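Local coordinates for CELL WALL surface anchor family protein (Streptococcus pneumoniae, PDB 2WW8) that acts as the adhesin of a pneumococcal surface pilus and is thought to mediate attachment to host cells, at residues A[118-121]-A[127-130]; A[50-55]-A[65-70]. All blocks are in the same frame, centred on the assembly; numbering follows the deposited sequence.

How the contacts relate
Both contacts belong to one prealbumin-like domain, but they join its strands in different ways. Contact 1 is lateral: neighbouring strands 116-121 and 127-129 pair through their backbones at one margin of a five-stranded antiparallel sheet. Contact 2 runs between sheets, bringing strand 48-55 of the four-stranded mixed sheet against strand 66-71, a member of the same five-stranded sheet, through side chains alone. Contact 2 is buried, whereas contact 1 is buried on its valine side and polar on the other. Their centres lie about 13 Å apart, and they meet at Val50, whose CG2 is 3.8 Å from CG2 of Val129, with CG2 of Thr127 also packing on Val50.

Contact 1: residues A[118-121]-A[127-130]; sequences TVEV and TTVQ
Val119 and Val129 form a non-hydrogen-bonded antiparallel pair, the strand axes 4.8 Å apart and their directions 162° from one another, while Glu120 and Thr128 are the hydrogen-bonded pair beside them. Thr128 N gives Glu120 O a nearly straight bond of 2.9 Å; the return bond, from Glu120 N to Thr128 O, is weak and bent. Gln130 N adds a third, reaching Thr118 O at 2.8 Å. This is the hairpin of strands 116-121 and 127-129, the latter an outermost strand of a sheet in the prealbumin-like sandwich. On the inward face Val119 CG2 meets Val129 CG2 at 4.3 Å, and Val129 packs further on Ile727 of the facing sheet. Thr127 lies alongside Val121, its OG1 3.8 Å from Val121 CG2 and hydrogen-bonded to Lys49 N, which ties the hairpin to the first strand. On the other face Glu120 and Thr128 run side by side. Glu120 CG sits between its backbone N and carbonyl carbon (chi1 51°), and the bend at chi2 brings OE2 to 3.4 Å from Thr128 OG1, a weak bond donated by the hydroxyl. Gln130 slants across Glu120, amide and carboxylate planes 40° apart; Gln130 OE1 is 3.6 Å from Glu120 OE2, without a hydrogen bond.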
ATOM      1  N   THR A 118     -25.892   8.535  44.534  1.00 24.38           N
ATOM      2  CA  THR A 118     -24.907   9.512  44.070  1.00 24.37           C
ATOM      3  C   THR A 118     -24.430   9.213  42.639  1.00 23.81           C
ATOM      4  O   THR A 118     -24.123   8.076  42.280  1.00 23.20           O
ATOM      5  CB  THR A 118     -23.734   9.601  45.071  1.00 24.85           C
ATOM      6  OG1 THR A 118     -24.264   9.968  46.348  1.00 24.36           O
ATOM      7  CG2 THR A 118     -22.654  10.616  44.649  1.00 24.51           C
ATOM      8  N   VAL A 119     -24.394  10.256  41.823  1.00 23.78           N
ATOM      9  CA  VAL A 119     -24.038  10.142  40.412  1.00 23.94           C
ATOM     10  C   VAL A 119     -22.949  11.169  40.072  1.00 24.89           C
ATOM     11  O   VAL A 119     -23.229  12.372  39.942  1.00 25.32           O
ATOM     12  CB  VAL A 119     -25.272  10.311  39.471  1.00 23.46           C
ATOM     13  CG1 VAL A 119     -24.862  10.347  37.989  1.00 22.25           C
ATOM     14  CG2 VAL A 119     -26.321   9.237  39.725  1.00 21.06           C
ATOM     15  N   GLU A 120     -21.710  10.686  39.950  1.00 25.07           N
ATOM     16  CA  GLU A 120     -20.587  11.491  39.458  1.00 25.42           C
ATOM     17  C   GLU A 120     -20.386  11.382  37.933  1.00 23.59           C
ATOM     18  O   GLU A 120     -20.336  10.278  37.368  1.00 23.04           O
ATOM     19  CB  GLU A 120     -19.295  11.209  40.240  1.00 26.20           C
ATOM     20  CG  GLU A 120     -18.920   9.731  40.365  1.00 31.96           C
ATOM     21  CD  GLU A 120     -17.412   9.501  40.252  1.00 39.21           C
ATOM     22  OE1 GLU A 120     -16.662  10.392  40.713  1.00 41.14           O
ATOM     23  OE2 GLU A 120     -16.973   8.452  39.707  1.00 41.16           O
ATOM     24  N   VAL A 121     -20.331  12.544  37.283  1.00 21.61           N
ATOM     25  CA  VAL A 121     -19.927  12.668  35.878  1.00 19.96           C
ATOM     26  C   VAL A 121     -18.549  13.350  35.803  1.00 19.25           C
ATOM     27  O   VAL A 121     -18.382  14.503  36.239  1.00 17.66           O
ATOM     28  CB  VAL A 121     -20.983  13.364  34.985  1.00 19.76           C
ATOM     29  CG1 VAL A 121     -20.537  13.382  33.534  1.00 19.90           C
ATOM     30  CG2 VAL A 121     -22.308  12.638  35.064  1.00 18.84           C
ATOM     31  N   THR A 127     -19.816   8.377  33.436  1.00 16.94           N
ATOM     32  CA  THR A 127     -20.908   8.422  34.411  1.00 17.13           C
ATOM     33  C   THR A 127     -20.878   7.225  35.354  1.00 18.22           C
ATOM     34  O   THR A 127     -21.008   6.074  34.921  1.00 17.14           O
ATOM     35  CB  THR A 127     -22.269   8.423  33.691  1.00 16.90           C
ATOM     36  OG1 THR A 127     -22.364   9.590  32.868  1.00 14.24           O
ATOM     37  CG2 THR A 127     -23.423   8.394  34.710  1.00 17.52           C
ATOM     38  N   THR A 128     -20.738   7.507  36.645  1.00 19.79           N
ATOM     39  CA  THR A 128     -20.698   6.445  37.654  1.00 22.22           C
ATOM     40  C   THR A 128     -21.808   6.611  38.703  1.00 23.56           C
ATOM     41  O   THR A 128     -22.038   7.718  39.200  1.00 23.46           O
ATOM     42  CB  THR A 128     -19.314   6.438  38.343  1.00 22.20           C
ATOM     43  OG1 THR A 128     -18.295   6.453  37.336  1.00 23.24           O
ATOM     44  CG2 THR A 128     -19.125   5.237  39.262  1.00 22.66           C
ATOM     45  N   VAL A 129     -22.494   5.526  39.046  1.00 24.80           N
ATOM     46  CA  VAL A 129     -23.451   5.580  40.151  1.00 27.09           C
ATOM     47  C   VAL A 129     -22.764   4.998  41.387  1.00 28.48           C
ATOM     48  O   VAL A 129     -22.547   3.792  41.415  1.00 28.93           O
ATOM     49  CB  VAL A 129     -24.740   4.812  39.792  1.00 26.98           C
ATOM     50  CG1 VAL A 129     -25.790   4.958  40.896  1.00 28.08           C
ATOM     51  CG2 VAL A 129     -25.292   5.305  38.453  1.00 26.66           C
ATOM     52  N   GLN A 130     -22.407   5.829  42.374  1.00 30.10           N
ATOM     53  CA  GLN A 130     -21.455   5.439  43.432  1.00 31.79           C
ATOM     54  C   GLN A 130     -21.914   4.259  44.288  1.00 32.11           C
ATOM     55  O   GLN A 130     -23.090   4.171  44.638  1.00 32.17           O
ATOM     56  CB  GLN A 130     -21.058   6.634  44.318  1.00 32.37           C
ATOM     57  CG  GLN A 130     -20.102   7.647  43.658  1.00 35.87           C
ATOM     58  CD  GLN A 130     -18.684   7.093  43.435  1.00 40.88           C
ATOM     59  OE1 GLN A 130     -18.374   6.501  42.387  1.00 41.00           O
ATOM     60  NE2 GLN A 130     -17.814   7.289  44.426  1.00 41.10           N
TER

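Contact 2: residues A[50-55]-A[65-70]; sequences VVIKET and AVFELK
Ile52 lies over one face of the Phe67 ring, with its CB 4.1 Å above the plane, nearer the ring's periphery than its centre. With CG2 anti to the backbone N (chi1 -49°), it is this methyl of Ile52 that makes the nearest apolar touch, 3.7 Å from Phe67 CZ, and the two side chains meet at a slant. Glu54, two residues further along the same strand, runs head-on toward the oncoming Phe67 side chain and arrives at the ring edge. There OE2 lies near the ring plane, with the carboxylate turned 80° from the ring; it is modelled 2.9 Å from Phe67 CZ, shorter than a normal contact, so the exact spacing is doubtful. The other oxygen of Glu54, OE1, rests 3.7 Å from Ala65 CB, so the carboxylate spans the residues on both sides of Val66. No hydrogen bond crosses between the segments, and the CA atoms of Ile52 and Phe67 stand 8.7 Å apart, a spacing bridged by side chains. The buried Glu54 also has its OE2 close to OE2 of Glu103 on strand 97-105. Thr82 packs against Ala65 and Phe67, and Ile729 against Ile52. Such face-to-face packing of strands from two sheets, with an aromatic ring inserted between them, builds the interior of the prealbumin-like, CnaB-type beta-sandwich.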
ATOM      1  N   VAL A  50     -27.243   8.518  32.424  1.00 15.51           N
ATOM      2  CA  VAL A  50     -27.656   7.427  33.314  1.00 14.78           C
ATOM      3  C   VAL A  50     -29.103   7.017  33.037  1.00 14.16           C
ATOM      4  O   VAL A  50     -29.932   7.862  32.704  1.00 14.39           O
ATOM      5  CB  VAL A  50     -27.401   7.758  34.803  1.00 14.84           C
ATOM      6  CG1 VAL A  50     -28.316   8.884  35.299  1.00 14.17           C
ATOM      7  CG2 VAL A  50     -27.519   6.500  35.656  1.00 13.82           C
ATOM      8  N   VAL A  51     -29.398   5.728  33.134  1.00 13.05           N
ATOM      9  CA  VAL A  51     -30.726   5.214  32.808  1.00 13.44           C
ATOM     10  C   VAL A  51     -31.223   4.377  34.010  1.00 14.12           C
ATOM     11  O   VAL A  51     -30.430   3.647  34.619  1.00 13.52           O
ATOM     12  CB  VAL A  51     -30.682   4.408  31.466  1.00 13.78           C
ATOM     13  CG1 VAL A  51     -31.967   3.606  31.200  1.00 12.20           C
ATOM     14  CG2 VAL A  51     -30.315   5.306  30.265  1.00 12.66           C
ATOM     15  N   ILE A  52     -32.504   4.503  34.377  1.00 14.58           N
ATOM     16  CA  ILE A  52     -33.100   3.700  35.460  1.00 14.62           C
ATOM     17  C   ILE A  52     -34.304   2.891  34.993  1.00 14.66           C
ATOM     18  O   ILE A  52     -35.240   3.433  34.408  1.00 13.85           O
ATOM     19  CB  ILE A  52     -33.538   4.495  36.705  1.00 14.56           C
ATOM     20  CG1 ILE A  52     -32.454   5.454  37.208  1.00 14.68           C
ATOM     21  CG2 ILE A  52     -33.832   3.524  37.836  1.00 14.04           C
ATOM     22  CD1 ILE A  52     -32.612   6.897  36.729  1.00 14.61           C
ATOM     23  N   LYS A  53     -34.235   1.589  35.244  1.00 15.48           N
ATOM     24  CA  LYS A  53     -35.327   0.654  35.005  1.00 16.89           C
ATOM     25  C   LYS A  53     -35.918   0.259  36.358  1.00 17.50           C
ATOM     26  O   LYS A  53     -35.163   0.137  37.338  1.00 16.87           O
ATOM     27  CB  LYS A  53     -34.848  -0.633  34.324  1.00 17.00           C
ATOM     28  CG  LYS A  53     -34.545  -0.506  32.846  1.00 19.72           C
ATOM     29  CD  LYS A  53     -34.290  -1.870  32.232  1.00 22.57           C
ATOM     30  CE  LYS A  53     -34.280  -1.731  30.725  1.00 27.02           C
ATOM     31  NZ  LYS A  53     -34.567  -3.055  30.108  1.00 30.99           N
ATOM     32  N   GLU A  54     -37.244   0.063  36.377  1.00 17.40           N
ATOM     33  CA  GLU A  54     -37.968  -0.496  37.533  1.00 18.18           C
ATOM     34  C   GLU A  54     -38.723  -1.785  37.197  1.00 18.64           C
ATOM     35  O   GLU A  54     -39.497  -1.832  36.231  1.00 18.34           O
ATOM     36  CB  GLU A  54     -38.900   0.544  38.148  1.00 17.37           C
ATOM     37  CG  GLU A  54     -38.197   1.842  38.544  1.00 17.88           C
ATOM     38  CD  GLU A  54     -38.819   2.502  39.765  1.00 21.33           C
ATOM     39  OE1 GLU A  54     -40.000   2.185  40.055  1.00 20.33           O
ATOM     40  OE2 GLU A  54     -38.133   3.326  40.417  1.00 19.31           O
ATOM     41  N   THR A  55     -38.465  -2.833  37.978  1.00 19.79           N
ATOM     42  CA  THR A  55     -39.251  -4.070  37.870  1.00 22.17           C
ATOM     43  C   THR A  55     -40.127  -4.369  39.111  1.00 23.39           C
ATOM     44  O   THR A  55     -39.917  -3.812  40.195  1.00 23.18           O
ATOM     45  CB  THR A  55     -38.377  -5.307  37.538  1.00 21.54           C
ATOM     46  OG1 THR A  55     -37.479  -5.568  38.632  1.00 20.26           O
ATOM     47  CG2 THR A  55     -37.638  -5.119  36.203  1.00 22.83           C
ATOM     48  N   ALA A  65     -42.870   5.738  36.671  1.00 21.73           N
ATOM     49  CA  ALA A  65     -42.007   6.229  37.758  1.00 20.48           C
ATOM     50  C   ALA A  65     -41.373   7.602  37.463  1.00 19.73           C
ATOM     51  O   ALA A  65     -41.216   7.979  36.293  1.00 19.54           O
ATOM     52  CB  ALA A  65     -40.932   5.191  38.106  1.00 21.06           C
ATOM     53  N   VAL A  66     -41.012   8.347  38.510  1.00 18.19           N
ATOM     54  CA  VAL A  66     -40.587   9.738  38.347  1.00 17.75           C
ATOM     55  C   VAL A  66     -39.308  10.034  39.139  1.00 17.35           C
ATOM     56  O   VAL A  66     -39.289   9.900  40.368  1.00 17.33           O
ATOM     57  CB  VAL A  66     -41.755  10.762  38.596  1.00 18.05           C
ATOM     58  CG1 VAL A  66     -41.260  12.150  39.025  1.00 18.56           C
ATOM     59  CG2 VAL A  66     -42.656  10.888  37.354  1.00 17.19           C
ATOM     60  N   PHE A  67     -38.252  10.430  38.421  1.00 15.83           N
ATOM     61  CA  PHE A  67     -36.938  10.644  39.023  1.00 15.26           C
ATOM     62  C   PHE A  67     -36.428  12.066  38.978  1.00 15.16           C
ATOM     63  O   PHE A  67     -36.776  12.827  38.085  1.00 13.84           O
ATOM     64  CB  PHE A  67     -35.877   9.710  38.405  1.00 14.90           C
ATOM     65  CG  PHE A  67     -36.122   8.256  38.695  1.00 13.52           C
ATOM     66  CD1 PHE A  67     -35.603   7.666  39.842  1.00 12.44           C
ATOM     67  CD2 PHE A  67     -36.908   7.491  37.834  1.00 13.61           C
ATOM     68  CE1 PHE A  67     -35.846   6.328  40.110  1.00 10.40           C
ATOM     69  CE2 PHE A  67     -37.162   6.146  38.089  1.00 12.16           C
ATOM     70  CZ  PHE A  67     -36.632   5.570  39.236  1.00 11.59           C
ATOM     71  N   GLU A  68     -35.567  12.385  39.939  1.00 16.81           N
ATOM     72  CA  GLU A  68     -34.934  13.695  40.015  1.00 18.93           C
ATOM     73  C   GLU A  68     -33.421  13.674  40.133  1.00 18.88           C
ATOM     74  O   GLU A  68     -32.855  12.992  40.988  1.00 19.06           O
ATOM     75  CB  GLU A  68     -35.553  14.544  41.130  1.00 19.19           C
ATOM     76  CG  GLU A  68     -37.021  14.785  40.788  1.00 25.66           C
ATOM     77  CD  GLU A  68     -37.682  15.925  41.543  1.00 32.44           C
ATOM     78  OE1 GLU A  68     -37.098  16.435  42.532  1.00 34.30           O
ATOM     79  OE2 GLU A  68     -38.801  16.292  41.113  1.00 34.41           O
ATOM     80  N   LEU A  69     -32.786  14.446  39.258  1.00 19.09           N
ATOM     81  CA  LEU A  69     -31.337  14.593  39.282  1.00 20.21           C
ATOM     82  C   LEU A  69     -30.958  16.033  39.624  1.00 20.78           C
ATOM     83  O   LEU A  69     -31.287  16.981  38.892  1.00 20.07           O
ATOM     84  CB  LEU A  69     -30.720  14.164  37.944  1.00 19.60           C
ATOM     85  CG  LEU A  69     -29.192  14.096  37.885  1.00 19.01           C
ATOM     86  CD1 LEU A  69     -28.624  12.984  38.774  1.00 16.71           C
ATOM     87  CD2 LEU A  69     -28.736  13.986  36.421  1.00 16.69           C
ATOM     88  N   LYS A  70     -30.276  16.189  40.753  1.00 21.68           N
ATOM     89  CA  LYS A  70     -29.945  17.539  41.181  1.00 23.44           C
ATOM     90  C   LYS A  70     -28.450  17.693  41.431  1.00 23.71           C
ATOM     91  O   LYS A  70     -27.805  16.878  42.109  1.00 23.05           O
ATOM     92  CB  LYS A  70     -30.850  18.087  42.313  1.00 23.28           C
ATOM     93  CG  LYS A  70     -30.478  17.719  43.748  1.00 24.73           C
ATOM     94  CD  LYS A  70     -30.781  18.855  44.730  1.00 26.95           C
ATOM     95  CE  LYS A  70     -30.617  18.385  46.176  1.00 28.54           C
ATOM     96  NZ  LYS A  70     -31.939  18.060  46.801  1.00 31.52           N
TER